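Local coordinates for protein TSC1 N-terminal domain (PDB 7A0M) that probably binds lysosomal phosphoinositides as the N-terminal part of TSC1, a TSC complex subunit, and so takes part in bringing the complex to lysosomes for mTORC1 regulation, at residues S8-R14 with I34-Y38; Y334-D340 with Y385-K391; D340-K344 with I365-S369. All coordinates share one frame. Residue numbers count along the deposited sequence, not the author numbering.

Interaction 1. Residues S8-R14 with I34-Y38; sequences SSRDLFR and IISSY
Two consecutive helices, 9-21 and 29-41, pack as an antiparallel helical hairpin at the N-terminal end of the all-helical domain. Ser8 leads into the first helix. The segment axes approach to 9.2 Å, with a signed crossing angle of -150°. The register sets the CA of Ser8 5.1 Å from the CA of Tyr38, and the CA of Leu12 5.7 Å from the CA of Ile34.

Leu12 is the main bump. With chi1 t and chi2 p, it enters a hollow lined by Ile34, Ile35 and Tyr38. Its CD1 lies 3.5 Å from Ile35 CG1 and 3.8 Å from Ile34 CG2. Its CD2 sits over the face of the Tyr38 ring, 3.5 Å from the centroid, in a CH-pi contact. Tyr38 has chi1 t, and its ring edge meets Ser9, with CD1 3.9 Å from Ser9 CA.

Ile34 is the bump in return, fitting against the groove formed by Asp11, Leu12 and Arg14. In the m, t rotamer, its CG2 is 3.5 Å from Leu12 CA. Its CD1 reaches 3.6 Å from Asp11 O and 3.5 Å from Arg14 NH2. Near the hairpin's open end, Ser8 OG and Ser37 OG are 3.9 Å apart. Leu82 also covers Leu12 and Ile35, and Leu53 of helix 45-65 touches Tyr38.

The two segments are joined by apolar and CH-pi packing, so close fit, rather than polar pairing, holds them together.

Interaction 2. Residues Y334-D340 with Y385-K391; sequences YPINFVD and YTIETEK
Capping is the theme here: Glu390 meets the N-terminal turn of helix 335-343, and Thr386 and Thr389 form a capping box at the turn leading into the second helix. Tyr334 is the N-cap of the first helix. The CA of Ile336 is 5.6 Å from the CA of Ile387.

Hydrogen bonds dominate. Glu390, with chi1 and chi2 t, extends its carboxylate to the backbone. Ile336 N donates to Glu390 OE1 at 3.0 Å, and Asn337 N to Glu390 OE2 at 2.9 Å. Asn381 also binds Glu390. In the capping box, Thr386 N donates to Thr389 OG1 at 2.9 Å. Glu388 N adds a weak capping bond to Thr386 OG1 at 3.3 Å.

Apolar contacts flank the carboxylate. Ile336 CG2 lies 3.8 Å from Ile387 CB, and Ile336 CD1 4.0 Å from Tyr385 CB. The Tyr334 ring edge faces Lys391 CA.

Asn337, with chi1 m, gives ND2 to Glu390 OE2 at 2.6 Å and, weakly, to Ile387 O at 3.3 Å.

Interaction 3. Residues D340-K344 with I365-S369; sequences DYIRK and IRERS. With SO4 (sulfate ion), chain E.
A sulfate ion, probably from the crystallisation liquor, sits where helix 335-343 ends. Lys344 NZ donates to its O2 at 2.9 Å and weakly to its O1 at 3.3 Å. Arg343 NH1 gives a weak hydrogen bond to its O4 at 3.5 Å. The extended Lys344 side chain, t at every chi, carries NZ to the ion, and NZ also binds Asn347. Arg343, in the t, t, p rotamer, folds back along its own helix, where its NH2 makes a 2.8 Å salt bridge with Asp340 OD1.

Lys344 is the first residue to leave helical geometry. The C-terminal turn before it packs on helix 357-373, with the CA of Ile342 6.2 Å from the CA of Arg366. This is helix-to-helix packing in an all-helical domain. Ile342, in the m, t rotamer, puts CG2 3.7 Å from Arg366 CG and 4.4 Å from Ile365 CG2. Its CD1 is 3.7 Å from Ser369 OG, which donates to Ile365 O at 2.7 Å. Helix 267-278 covers Ile365 and Ser369.

Arg366, with chi1 m and chi2 t, reaches the end of the first helix. Its NH1 donates weakly to Arg343 O at 2.8 Å, with an N-H...O angle of 116°. The same NH1 binds the backbone O of Tyr383 of the second subunit, and that tyrosine also packs on Ile342.

How the interactions relate
Interactions 2 and 3 are neighbours, with centres 14 Å apart. Both use helix 335-343: interaction 2 holds its N-terminal turn and interaction 3 its C-terminal turn. They share Asp340, which touches Ile387 in interaction 2 and pairs with Arg343 in interaction 3. Interaction 3 is nested in the loop that interaction 2 closes, and both touch the second subunit. The bound sulfate belongs to interaction 3. Interaction 1 lies on the opposite side of the chain's centre, with its centre 69 Å from that of interaction 2 and 75 Å from that of interaction 3. Neither subunit interface nor sulfate involves its segments.

Interaction 1. Residues S8-R14 with I34-Y38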
loop_
_atom_site.group_PDB
_atom_site.type_symbol
_atom_site.label_atom_id
_atom_site.label_comp_id
_atom_site.label_asym_id
_atom_site.label_seq_id
_atom_site.Cartn_x
_atom_site.Cartn_y
_atom_site.Cartn_z
ATOM N N SER B 8 -50.502 -4.212 -54.802
ATOM C CA SER B 8 -51.646 -3.399 -55.197
ATOM C C SER B 8 -51.262 -1.924 -55.207
ATOM O O SER B 8 -51.754 -1.134 -54.400
ATOM C CB SER B 8 -52.824 -3.649 -54.258
ATOM O OG SER B 8 -53.201 -5.015 -54.292
ATOM N N SER B 9 -50.380 -1.575 -56.147
ATOM C CA SER B 9 -49.707 -0.280 -56.142
ATOM C C SER B 9 -50.695 0.878 -56.064
ATOM O O SER B 9 -50.614 1.723 -55.165
ATOM C CB SER B 9 -48.837 -0.155 -57.392
ATOM O OG SER B 9 -49.622 -0.326 -58.561
ATOM N N ARG B 10 -51.636 0.933 -57.007
ATOM C CA ARG B 10 -52.480 2.116 -57.132
ATOM C C ARG B 10 -53.410 2.274 -55.935
ATOM O O ARG B 10 -53.636 3.395 -55.465
ATOM C CB ARG B 10 -53.273 2.057 -58.435
ATOM C CG ARG B 10 -52.397 2.129 -59.671
ATOM C CD ARG B 10 -53.219 2.073 -60.945
ATOM N NE ARG B 10 -52.371 2.122 -62.131
ATOM C CZ ARG B 10 -52.821 2.035 -63.378
ATOM N NH1 ARG B 10 -54.119 1.894 -63.609
ATOM N NH2 ARG B 10 -51.972 2.088 -64.395
ATOM N N ASP B 11 -53.952 1.168 -55.424
ATOM C CA ASP B 11 -54.780 1.248 -54.226
ATOM C C ASP B 11 -53.974 1.645 -52.997
ATOM O O ASP B 11 -54.562 2.085 -52.003
ATOM C CB ASP B 11 -55.491 -0.083 -53.979
ATOM C CG ASP B 11 -56.572 -0.365 -55.003
ATOM O OD1 ASP B 11 -57.020 0.590 -55.673
ATOM O OD2 ASP B 11 -56.977 -1.538 -55.135
ATOM N N LEU B 12 -52.647 1.503 -53.043
ATOM C CA LEU B 12 -51.829 1.944 -51.918
ATOM C C LEU B 12 -51.793 3.462 -51.832
ATOM O O LEU B 12 -51.922 4.032 -50.742
ATOM C CB LEU B 12 -50.411 1.386 -52.052
ATOM C CG LEU B 12 -49.460 1.807 -50.934
ATOM C CD1 LEU B 12 -49.920 1.192 -49.630
ATOM C CD2 LEU B 12 -48.019 1.439 -51.241
ATOM N N PHE B 13 -51.632 4.131 -52.976
ATOM C CA PHE B 13 -51.591 5.590 -53.004
ATOM C C PHE B 13 -52.909 6.184 -52.526
ATOM O O PHE B 13 -52.925 7.204 -51.826
ATOM C CB PHE B 13 -51.268 6.075 -54.416
ATOM C CG PHE B 13 -49.922 5.634 -54.920
ATOM C CD1 PHE B 13 -48.960 5.137 -54.054
ATOM C CD2 PHE B 13 -49.623 5.709 -56.270
ATOM C CE1 PHE B 13 -47.726 4.728 -54.526
ATOM C CE2 PHE B 13 -48.393 5.303 -56.747
ATOM C CZ PHE B 13 -47.443 4.812 -55.874
ATOM N N ARG B 14 -54.027 5.548 -52.891
ATOM C CA ARG B 14 -55.339 6.049 -52.500
ATOM C C ARG B 14 -55.480 6.077 -50.991
ATOM O O ARG B 14 -56.037 7.025 -50.424
ATOM C CB ARG B 14 -56.425 5.142 -53.065
ATOM C CG ARG B 14 -57.823 5.532 -52.641
ATOM C CD ARG B 14 -58.822 4.499 -53.101
ATOM N NE ARG B 14 -58.433 3.201 -52.552
ATOM C CZ ARG B 14 -58.822 2.749 -51.362
ATOM N NH1 ARG B 14 -59.608 3.484 -50.585
ATOM N NH2 ARG B 14 -58.411 1.562 -50.938
ATOM N N ILE B 34 -53.285 -2.658 -46.986
ATOM C CA ILE B 34 -52.833 -2.391 -48.348
ATOM C C ILE B 34 -51.310 -2.343 -48.408
ATOM O O ILE B 34 -50.697 -2.813 -49.374
ATOM C CB ILE B 34 -53.463 -1.094 -48.881
ATOM C CG1 ILE B 34 -54.987 -1.172 -48.812
ATOM C CG2 ILE B 34 -53.065 -0.885 -50.323
ATOM C CD1 ILE B 34 -55.682 0.093 -49.268
ATOM N N ILE B 35 -50.677 -1.767 -47.382
ATOM C CA ILE B 35 -49.218 -1.676 -47.349
ATOM C C ILE B 35 -48.593 -3.066 -47.350
ATOM O O ILE B 35 -47.641 -3.337 -48.092
ATOM C CB ILE B 35 -48.757 -0.858 -46.128
ATOM C CG1 ILE B 35 -49.145 0.612 -46.286
ATOM C CG2 ILE B 35 -47.256 -0.991 -45.929
ATOM C CD1 ILE B 35 -48.703 1.496 -45.142
ATOM N N SER B 36 -49.111 -3.966 -46.509
ATOM C CA SER B 36 -48.549 -5.312 -46.423
ATOM C C SER B 36 -48.656 -6.051 -47.753
ATOM O O SER B 36 -47.696 -6.689 -48.199
ATOM C CB SER B 36 -49.253 -6.096 -45.315
ATOM O OG SER B 36 -48.894 -7.466 -45.350
ATOM N N SER B 37 -49.822 -5.982 -48.402
ATOM C CA SER B 37 -49.975 -6.611 -49.711
ATOM C C SER B 37 -49.095 -5.949 -50.765
ATOM O O SER B 37 -48.604 -6.626 -51.675
ATOM C CB SER B 37 -51.436 -6.586 -50.148
ATOM O OG SER B 37 -51.575 -7.124 -51.452
ATOM N N TYR B 38 -48.896 -4.631 -50.667
ATOM C CA TYR B 38 -48.010 -3.941 -51.601
ATOM C C TYR B 38 -46.589 -4.474 -51.494
ATOM O O TYR B 38 -45.964 -4.819 -52.504
ATOM C CB TYR B 38 -48.037 -2.438 -51.330
ATOM C CG TYR B 38 -46.962 -1.664 -52.061
ATOM C CD1 TYR B 38 -47.157 -1.223 -53.361
ATOM C CD2 TYR B 38 -45.749 -1.376 -51.447
ATOM C CE1 TYR B 38 -46.173 -0.517 -54.031
ATOM C CE2 TYR B 38 -44.761 -0.676 -52.107
ATOM C CZ TYR B 38 -44.977 -0.247 -53.399
ATOM O OH TYR B 38 -43.994 0.453 -54.059
#

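Interaction 2. Residues Y334-D340 with Y385-K391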
loop_
_atom_site.group_PDB
_atom_site.type_symbol
_atom_site.label_atom_id
_atom_site.label_comp_id
_atom_site.label_asym_id
_atom_site.label_seq_id
_atom_site.Cartn_x
_atom_site.Cartn_y
_atom_site.Cartn_z
ATOM N N TYR B 334 0.288 -0.853 -14.958
ATOM C CA TYR B 334 1.734 -1.001 -15.137
ATOM C C TYR B 334 2.453 -0.417 -13.930
ATOM O O TYR B 334 3.108 0.628 -14.018
ATOM C CB TYR B 334 2.193 -0.335 -16.436
ATOM C CG TYR B 334 1.668 -1.015 -17.679
ATOM C CD1 TYR B 334 0.449 -0.646 -18.235
ATOM C CD2 TYR B 334 2.387 -2.032 -18.294
ATOM C CE1 TYR B 334 -0.037 -1.268 -19.368
ATOM C CE2 TYR B 334 1.909 -2.660 -19.428
ATOM C CZ TYR B 334 0.697 -2.273 -19.960
ATOM O OH TYR B 334 0.217 -2.896 -21.090
ATOM N N PRO B 335 2.350 -1.077 -12.771
ATOM C CA PRO B 335 2.982 -0.523 -11.560
ATOM C C PRO B 335 4.497 -0.458 -11.632
ATOM O O PRO B 335 5.085 0.558 -11.242
ATOM C CB PRO B 335 2.513 -1.485 -10.459
ATOM C CG PRO B 335 2.244 -2.764 -11.180
ATOM C CD PRO B 335 1.679 -2.360 -12.508
ATOM N N ILE B 336 5.148 -1.517 -12.115
ATOM C CA ILE B 336 6.609 -1.556 -12.114
ATOM C C ILE B 336 7.174 -0.477 -13.030
ATOM O O ILE B 336 8.158 0.193 -12.691
ATOM C CB ILE B 336 7.105 -2.959 -12.509
ATOM C CG1 ILE B 336 6.521 -4.009 -11.563
ATOM C CG2 ILE B 336 8.625 -3.012 -12.490
ATOM C CD1 ILE B 336 6.879 -5.430 -11.932
ATOM N N ASN B 337 6.565 -0.290 -14.202
ATOM C CA ASN B 337 6.995 0.787 -15.087
ATOM C C ASN B 337 6.636 2.157 -14.525
ATOM O O ASN B 337 7.378 3.124 -14.736
ATOM C CB ASN B 337 6.386 0.604 -16.477
ATOM C CG ASN B 337 7.077 -0.483 -17.276
ATOM O OD1 ASN B 337 7.986 -0.211 -18.059
ATOM N ND2 ASN B 337 6.650 -1.725 -17.079
ATOM N N PHE B 338 5.509 2.264 -13.816
ATOM C CA PHE B 338 5.091 3.558 -13.280
ATOM C C PHE B 338 6.031 4.027 -12.176
ATOM O O PHE B 338 6.492 5.174 -12.186
ATOM C CB PHE B 338 3.655 3.474 -12.761
ATOM C CG PHE B 338 3.051 4.809 -12.424
ATOM C CD1 PHE B 338 3.510 5.970 -13.029
ATOM C CD2 PHE B 338 2.035 4.905 -11.490
ATOM C CE1 PHE B 338 2.957 7.198 -12.715
ATOM C CE2 PHE B 338 1.479 6.130 -11.170
ATOM C CZ PHE B 338 1.941 7.277 -11.782
ATOM N N VAL B 339 6.323 3.154 -11.208
ATOM C CA VAL B 339 7.208 3.548 -10.116
ATOM C C VAL B 339 8.634 3.734 -10.619
ATOM O O VAL B 339 9.410 4.495 -10.031
ATOM C CB VAL B 339 7.139 2.530 -8.962
ATOM C CG1 VAL B 339 5.699 2.330 -8.511
ATOM C CG2 VAL B 339 7.769 1.203 -9.368
ATOM N N ASP B 340 9.004 3.053 -11.708
ATOM C CA ASP B 340 10.314 3.288 -12.306
ATOM C C ASP B 340 10.388 4.659 -12.966
ATOM O O ASP B 340 11.455 5.283 -12.973
ATOM C CB ASP B 340 10.640 2.193 -13.320
ATOM C CG ASP B 340 12.079 2.253 -13.796
ATOM O OD1 ASP B 340 12.976 1.822 -13.039
ATOM O OD2 ASP B 340 12.315 2.731 -14.925
ATOM N N TYR B 385 6.537 -10.067 -12.080
ATOM C CA TYR B 385 7.099 -9.541 -13.311
ATOM C C TYR B 385 8.322 -8.690 -13.020
ATOM O O TYR B 385 8.524 -8.199 -11.907
ATOM C CB TYR B 385 6.063 -8.709 -14.081
ATOM C CG TYR B 385 4.805 -9.479 -14.390
ATOM C CD1 TYR B 385 4.774 -10.398 -15.430
ATOM C CD2 TYR B 385 3.656 -9.307 -13.637
ATOM C CE1 TYR B 385 3.628 -11.117 -15.715
ATOM C CE2 TYR B 385 2.507 -10.021 -13.916
ATOM C CZ TYR B 385 2.500 -10.925 -14.956
ATOM O OH TYR B 385 1.358 -11.639 -15.236
ATOM N N THR B 386 9.142 -8.540 -14.052
ATOM C CA THR B 386 10.173 -7.524 -14.109
ATOM C C THR B 386 9.614 -6.323 -14.862
ATOM O O THR B 386 8.473 -6.328 -15.329
ATOM C CB THR B 386 11.434 -8.068 -14.784
ATOM O OG1 THR B 386 11.154 -8.358 -16.160
ATOM C CG2 THR B 386 11.899 -9.341 -14.094
ATOM N N ILE B 387 10.427 -5.271 -14.977
ATOM C CA ILE B 387 9.993 -4.114 -15.744
ATOM C C ILE B 387 9.852 -4.463 -17.222
ATOM O O ILE B 387 9.093 -3.807 -17.944
ATOM C CB ILE B 387 10.961 -2.935 -15.522
ATOM C CG1 ILE B 387 10.406 -1.656 -16.154
ATOM C CG2 ILE B 387 12.342 -3.258 -16.073
ATOM C CD1 ILE B 387 11.232 -0.426 -15.862
ATOM N N GLU B 388 10.549 -5.504 -17.685
ATOM C CA GLU B 388 10.445 -5.932 -19.076
ATOM C C GLU B 388 9.200 -6.784 -19.305
ATOM O O GLU B 388 8.378 -6.482 -20.176
ATOM C CB GLU B 388 11.702 -6.705 -19.483
ATOM C CG GLU B 388 12.956 -5.858 -19.586
ATOM C CD GLU B 388 12.801 -4.714 -20.567
ATOM O OE1 GLU B 388 12.811 -3.546 -20.125
ATOM O OE2 GLU B 388 12.658 -4.983 -21.778
ATOM N N THR B 389 9.051 -7.863 -18.530
ATOM C CA THR B 389 7.954 -8.798 -18.753
ATOM C C THR B 389 6.593 -8.205 -18.409
ATOM O O THR B 389 5.578 -8.697 -18.909
ATOM C CB THR B 389 8.175 -10.081 -17.951
ATOM O OG1 THR B 389 8.402 -9.754 -16.574
ATOM C CG2 THR B 389 9.372 -10.848 -18.493
ATOM N N GLU B 390 6.545 -7.168 -17.567
ATOM C CA GLU B 390 5.281 -6.477 -17.333
ATOM C C GLU B 390 4.726 -5.905 -18.631
ATOM O O GLU B 390 3.510 -5.924 -18.861
ATOM C CB GLU B 390 5.467 -5.373 -16.293
ATOM C CG GLU B 390 4.216 -4.543 -16.052
ATOM C CD GLU B 390 4.421 -3.478 -14.998
ATOM O OE1 GLU B 390 4.204 -3.778 -13.806
ATOM O OE2 GLU B 390 4.811 -2.347 -15.356
ATOM N N LYS B 391 5.603 -5.397 -19.494
ATOM C CA LYS B 391 5.181 -4.906 -20.800
ATOM C C LYS B 391 5.039 -6.037 -21.811
ATOM O O LYS B 391 4.244 -5.927 -22.751
ATOM C CB LYS B 391 6.175 -3.862 -21.309
ATOM C CG LYS B 391 6.242 -2.605 -20.455
ATOM C CD LYS B 391 7.304 -1.643 -20.963
ATOM C CE LYS B 391 8.693 -2.254 -20.859
ATOM N NZ LYS B 391 9.758 -1.287 -21.241
#

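Interaction 3. Residues D340-K344 with I365-S369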
loop_
_atom_site.group_PDB
_atom_site.type_symbol
_atom_site.label_atom_id
_atom_site.label_comp_id
_atom_site.label_asym_id
_atom_site.label_seq_id
_atom_site.Cartn_x
_atom_site.Cartn_y
_atom_site.Cartn_z
ATOM N N ASP B 340 9.004 3.053 -11.708
ATOM C CA ASP B 340 10.314 3.288 -12.306
ATOM C C ASP B 340 10.388 4.659 -12.966
ATOM O O ASP B 340 11.455 5.283 -12.973
ATOM C CB ASP B 340 10.640 2.193 -13.320
ATOM C CG ASP B 340 12.079 2.253 -13.796
ATOM O OD1 ASP B 340 12.976 1.822 -13.039
ATOM O OD2 ASP B 340 12.315 2.731 -14.925
ATOM N N TYR B 341 9.276 5.138 -13.531
ATOM C CA TYR B 341 9.246 6.502 -14.049
ATOM C C TYR B 341 9.433 7.508 -12.920
ATOM O O TYR B 341 10.194 8.473 -13.054
ATOM C CB TYR B 341 7.931 6.755 -14.788
ATOM C CG TYR B 341 7.748 8.183 -15.258
ATOM C CD1 TYR B 341 8.304 8.616 -16.455
ATOM C CD2 TYR B 341 7.014 9.095 -14.511
ATOM C CE1 TYR B 341 8.140 9.917 -16.893
ATOM C CE2 TYR B 341 6.844 10.399 -14.940
ATOM C CZ TYR B 341 7.408 10.804 -16.132
ATOM O OH TYR B 341 7.242 12.100 -16.564
ATOM N N ILE B 342 8.737 7.298 -11.801
ATOM C CA ILE B 342 8.898 8.173 -10.645
ATOM C C ILE B 342 10.300 8.042 -10.064
ATOM O O ILE B 342 10.875 9.026 -9.580
ATOM C CB ILE B 342 7.816 7.860 -9.594
ATOM C CG1 ILE B 342 6.423 8.132 -10.164
ATOM C CG2 ILE B 342 8.036 8.672 -8.323
ATOM C CD1 ILE B 342 5.298 7.743 -9.230
ATOM N N ARG B 343 10.884 6.842 -10.117
ATOM C CA ARG B 343 12.221 6.649 -9.564
ATOM C C ARG B 343 13.276 7.356 -10.402
ATOM O O ARG B 343 14.140 8.060 -9.867
ATOM C CB ARG B 343 12.557 5.160 -9.478
ATOM C CG ARG B 343 13.958 4.905 -8.936
ATOM C CD ARG B 343 14.372 3.451 -9.064
ATOM N NE ARG B 343 14.476 3.039 -10.462
ATOM C CZ ARG B 343 15.569 3.189 -11.206
ATOM N NH1 ARG B 343 16.655 3.745 -10.686
ATOM N NH2 ARG B 343 15.578 2.786 -12.469
ATOM N N LYS B 344 13.222 7.180 -11.718
ATOM C CA LYS B 344 14.250 7.699 -12.618
ATOM C C LYS B 344 13.573 8.279 -13.847
ATOM O O LYS B 344 13.514 7.643 -14.905
ATOM C CB LYS B 344 15.253 6.604 -12.992
ATOM C CG LYS B 344 16.531 7.110 -13.642
ATOM C CD LYS B 344 17.342 5.960 -14.221
ATOM C CE LYS B 344 18.654 6.451 -14.811
ATOM N NZ LYS B 344 19.315 5.410 -15.646
ATOM N N ILE B 365 8.809 15.318 -7.993
ATOM C CA ILE B 365 7.803 14.355 -8.435
ATOM C C ILE B 365 7.577 13.293 -7.366
ATOM O O ILE B 365 6.436 12.909 -7.079
ATOM C CB ILE B 365 8.212 13.726 -9.780
ATOM C CG1 ILE B 365 8.226 14.781 -10.887
ATOM C CG2 ILE B 365 7.274 12.582 -10.146
ATOM C CD1 ILE B 365 6.863 15.082 -11.468
ATOM N N ARG B 366 8.661 12.805 -6.758
ATOM C CA ARG B 366 8.541 11.813 -5.693
ATOM C C ARG B 366 7.791 12.377 -4.494
ATOM O O ARG B 366 6.877 11.736 -3.961
ATOM C CB ARG B 366 9.927 11.331 -5.270
ATOM C CG ARG B 366 10.586 10.384 -6.241
ATOM C CD ARG B 366 11.811 9.763 -5.608
ATOM N NE ARG B 366 12.986 10.623 -5.687
ATOM C CZ ARG B 366 13.933 10.501 -6.611
ATOM N NH1 ARG B 366 13.841 9.553 -7.535
ATOM N NH2 ARG B 366 14.971 11.324 -6.612
ATOM N N GLU B 367 8.174 13.576 -4.051
ATOM C CA GLU B 367 7.578 14.147 -2.848
ATOM C C GLU B 367 6.084 14.385 -3.031
ATOM O O GLU B 367 5.301 14.219 -2.089
ATOM C CB GLU B 367 8.293 15.447 -2.480
ATOM C CG GLU B 367 8.060 15.909 -1.049
ATOM C CD GLU B 367 8.565 14.911 -0.021
ATOM O OE1 GLU B 367 7.839 13.940 0.283
ATOM O OE2 GLU B 367 9.695 15.093 0.479
ATOM N N ARG B 368 5.668 14.765 -4.240
ATOM C CA ARG B 368 4.250 14.956 -4.518
ATOM C C ARG B 368 3.521 13.644 -4.773
ATOM O O ARG B 368 2.291 13.604 -4.666
ATOM C CB ARG B 368 4.069 15.889 -5.717
ATOM C CG ARG B 368 4.500 17.320 -5.454
ATOM C CD ARG B 368 3.967 18.255 -6.524
ATOM N NE ARG B 368 4.180 19.658 -6.179
ATOM C CZ ARG B 368 3.405 20.653 -6.596
ATOM N NH1 ARG B 368 2.358 20.401 -7.371
ATOM N NH2 ARG B 368 3.672 21.901 -6.236
ATOM N N SER B 369 4.246 12.577 -5.109
ATOM C CA SER B 369 3.642 11.261 -5.268
ATOM C C SER B 369 3.468 10.527 -3.946
ATOM O O SER B 369 2.870 9.445 -3.932
ATOM C CB SER B 369 4.482 10.406 -6.220
ATOM O OG SER B 369 4.547 10.985 -7.511
HETATM S S SO4 E . 20.115 2.771 -13.220
HETATM O O1 SO4 E . 21.217 3.547 -13.780
HETATM O O2 SO4 E . 18.909 2.995 -14.013
HETATM O O3 SO4 E . 20.457 1.352 -13.244
HETATM O O4 SO4 E . 19.875 3.190 -11.842
#